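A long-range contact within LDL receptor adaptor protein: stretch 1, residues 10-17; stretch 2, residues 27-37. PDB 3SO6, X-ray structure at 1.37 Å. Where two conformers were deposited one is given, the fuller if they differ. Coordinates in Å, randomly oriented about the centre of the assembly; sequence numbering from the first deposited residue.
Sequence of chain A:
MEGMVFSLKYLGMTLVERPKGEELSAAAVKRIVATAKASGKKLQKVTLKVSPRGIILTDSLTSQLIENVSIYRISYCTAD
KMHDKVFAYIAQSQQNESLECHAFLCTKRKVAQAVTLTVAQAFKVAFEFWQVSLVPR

Stretch 1 10-17: YLGMTLVE
Stretch 2 27-37: AAVKRIVATAK

The helix of stretch 2 packs on the strand of stretch 1, their axes 7.4 Å apart at closest and their N-to-C directions 125° apart, burying 427 Å². CA atoms pair Thr-14 with Ala-28 (6.3 Å), Gly-12 with Ile-32 (5.9 Å) and Leu-11 with Ala-36 (5.9 Å), so the two run in roughly opposite senses, obliquely. Met-13 to Val-16 are extended (phi -74 to -145, psi 148 to 159); Leu-11 departs at -80/-36. Leu-11 and Thr-14 point toward the helix, Met-13 and Leu-15 away. The helix is regular (phi/psi near -65/-43). Ala-28 points toward the strand; its small CB meets Thr-14 CG2 (3.4 Å) and Val-16 CG1 (3.8 Å; Val-16 m). Arg-31 (m, t, m, chi4 -78°), exposed, is long enough to bring its guanidinium edge to the strand: NE donates to Thr-14 OG1 (3.0 Å, 171°; Thr-14 t), NH2 to Leu-15 O (3.0 Å, 130°). Buried, branched Ile-32 (m, t) spans several residues: CG2 lies 3.6 Å from Leu-11 CB, CD1 3.7 Å from Gly-12 O, CG1 3.7 Å from Thr-14 CG2. At Gly-12 (136/-169) a CB would jam against Leu-11 O. A water donates to Ile-32 O (2.9 Å) and Leu-11 O (2.8 Å), bridging the backbones. Val-33 points away, yet its CG2 reaches Leu-11 CD1 (4.1 Å). Ala-36 CB closes the contact 3.9 Å from CD2 of Leu-11 (m, t).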

# COMPACT_ATOMS: atom_id res chain seq x y z
N TYR A 10 7.74 8.51 -1.01
CA TYR A 10 7.49 7.72 0.20
C TYR A 10 7.47 8.62 1.42
O TYR A 10 8.44 9.30 1.71
CB TYR A 10 8.61 6.71 0.36
CG TYR A 10 8.37 5.79 1.56
CD1 TYR A 10 7.09 5.14 1.80
CD2 TYR A 10 9.39 5.54 2.48
CE1 TYR A 10 6.93 4.26 2.84
CE2 TYR A 10 9.18 4.64 3.55
CZ TYR A 10 7.99 3.99 3.74
OH TYR A 10 7.79 3.09 4.75
N LEU A 11 6.32 8.67 2.10
CA LEU A 11 6.25 9.47 3.33
C LEU A 11 6.84 8.76 4.55
O LEU A 11 7.48 9.43 5.39
CB LEU A 11 4.78 9.82 3.59
CG LEU A 11 4.14 10.88 2.63
CD1 LEU A 11 2.59 10.80 2.62
CD2 LEU A 11 4.54 12.31 3.07
N GLY A 12 6.68 7.47 4.63
CA GLY A 12 7.15 6.72 5.77
C GLY A 12 6.12 5.70 6.24
O GLY A 12 5.12 5.42 5.55
N MET A 13 6.41 5.15 7.41
CA MET A 13 5.58 4.08 7.98
C MET A 13 5.36 4.32 9.45
O MET A 13 6.14 4.99 10.13
CB MET A 13 6.23 2.71 7.73
CG MET A 13 7.60 2.50 8.33
SD MET A 13 7.67 0.65 8.80
CE MET A 13 6.24 1.04 10.01
N THR A 14 4.30 3.71 9.92
CA THR A 14 4.03 3.61 11.35
C THR A 14 3.36 2.30 11.65
O THR A 14 2.65 1.75 10.78
CB THR A 14 3.14 4.83 11.76
OG1 THR A 14 3.09 4.89 13.19
CG2 THR A 14 1.74 4.72 11.18
N LEU A 15 3.51 1.75 12.83
CA LEU A 15 2.80 0.50 13.23
C LEU A 15 1.33 0.79 13.50
O LEU A 15 0.94 1.91 13.93
CB LEU A 15 3.46 -0.15 14.49
CG LEU A 15 4.85 -0.75 14.14
CD1 LEU A 15 5.45 -1.58 15.27
CD2 LEU A 15 4.91 -1.63 12.93
N VAL A 16 0.47 -0.17 13.23
CA VAL A 16 -0.94 -0.08 13.58
C VAL A 16 -1.29 -1.33 14.40
O VAL A 16 -0.63 -2.37 14.27
CB VAL A 16 -1.85 0.03 12.33
CG1 VAL A 16 -1.59 1.41 11.63
CG2 VAL A 16 -1.65 -1.13 11.35
N GLU A 17 -2.37 -1.24 15.15
CA GLU A 17 -2.62 -2.38 16.04
C GLU A 17 -3.62 -3.41 15.52
O GLU A 17 -3.69 -4.52 16.10
CB GLU A 17 -2.96 -1.92 17.48
CG GLU A 17 -1.79 -1.14 18.18
CD GLU A 17 -0.45 -1.92 18.21
OE1 GLU A 17 -0.40 -3.01 18.82
OE2 GLU A 17 0.56 -1.43 17.62
N ALA A 27 -5.56 7.56 11.27
CA ALA A 27 -4.63 8.00 12.32
C ALA A 27 -3.21 7.74 11.94
O ALA A 27 -2.31 8.55 12.23
CB ALA A 27 -4.98 7.34 13.65
N ALA A 28 -2.96 6.65 11.22
CA ALA A 28 -1.59 6.30 10.83
C ALA A 28 -1.08 7.37 9.84
O ALA A 28 0.06 7.79 9.94
CB ALA A 28 -1.51 4.94 10.16
N VAL A 29 -1.91 7.68 8.85
CA VAL A 29 -1.50 8.64 7.84
C VAL A 29 -1.26 9.98 8.54
O VAL A 29 -0.30 10.68 8.19
CB VAL A 29 -2.56 8.77 6.69
CG1 VAL A 29 -2.30 10.08 5.82
CG2 VAL A 29 -2.54 7.52 5.82
N LYS A 30 -2.10 10.38 9.52
CA LYS A 30 -1.86 11.64 10.20
C LYS A 30 -0.46 11.64 10.83
O LYS A 30 0.28 12.64 10.75
CB LYS A 30 -3.00 11.87 11.27
CG LYS A 30 -2.81 13.05 12.20
CD LYS A 30 -3.87 13.11 13.37
CE LYS A 30 -4.09 14.54 13.96
NZ LYS A 30 -4.78 15.44 12.90
N ARG A 31 -0.08 10.54 11.48
CA ARG A 31 1.20 10.46 12.15
C ARG A 31 2.32 10.51 11.15
O ARG A 31 3.34 11.22 11.39
CB ARG A 31 1.32 9.07 12.87
CG ARG A 31 0.57 8.85 14.14
CD ARG A 31 1.05 7.64 14.94
NE ARG A 31 0.74 6.34 14.34
CZ ARG A 31 -0.46 5.72 14.37
NH1 ARG A 31 -1.54 6.33 14.80
NH2 ARG A 31 -0.60 4.48 13.92
N ILE A 32 2.21 9.71 10.07
CA ILE A 32 3.31 9.63 9.12
C ILE A 32 3.48 11.00 8.46
O ILE A 32 4.62 11.43 8.26
CB ILE A 32 2.95 8.55 8.05
CG1 ILE A 32 2.94 7.14 8.66
CG2 ILE A 32 3.93 8.63 6.89
CD1 ILE A 32 2.26 6.12 7.73
N VAL A 33 2.41 11.63 8.04
CA VAL A 33 2.54 12.96 7.39
C VAL A 33 3.19 13.99 8.34
O VAL A 33 4.05 14.73 7.92
CB VAL A 33 1.14 13.47 6.90
CG1 VAL A 33 1.20 14.88 6.55
CG2 VAL A 33 0.65 12.63 5.73
N ALA A 34 2.80 14.01 9.61
CA ALA A 34 3.35 15.01 10.55
C ALA A 34 4.87 14.72 10.70
O ALA A 34 5.67 15.67 10.71
CB ALA A 34 2.58 14.96 11.87
N THR A 35 5.24 13.45 10.81
CA THR A 35 6.72 13.11 10.93
C THR A 35 7.48 13.53 9.70
O THR A 35 8.54 14.13 9.80
CB THR A 35 6.90 11.59 11.24
OG1 THR A 35 6.19 11.36 12.47
CG2 THR A 35 8.36 11.20 11.30
N ALA A 36 6.89 13.36 8.51
CA ALA A 36 7.61 13.69 7.29
C ALA A 36 7.76 15.20 7.20
O ALA A 36 8.83 15.71 6.79
CB ALA A 36 6.82 13.16 6.10
N LYS A 37 6.70 15.97 7.52
CA LYS A 37 6.80 17.43 7.45
C LYS A 37 7.84 17.92 8.39
O LYS A 37 8.47 18.92 8.08
CB LYS A 37 5.50 18.07 7.84
CG LYS A 37 4.39 17.92 6.83
CD LYS A 37 3.10 18.56 7.31
CE LYS A 37 1.96 18.42 6.30
NZ LYS A 37 0.73 18.96 6.98
O HOH W 1 7.11 9.87 8.14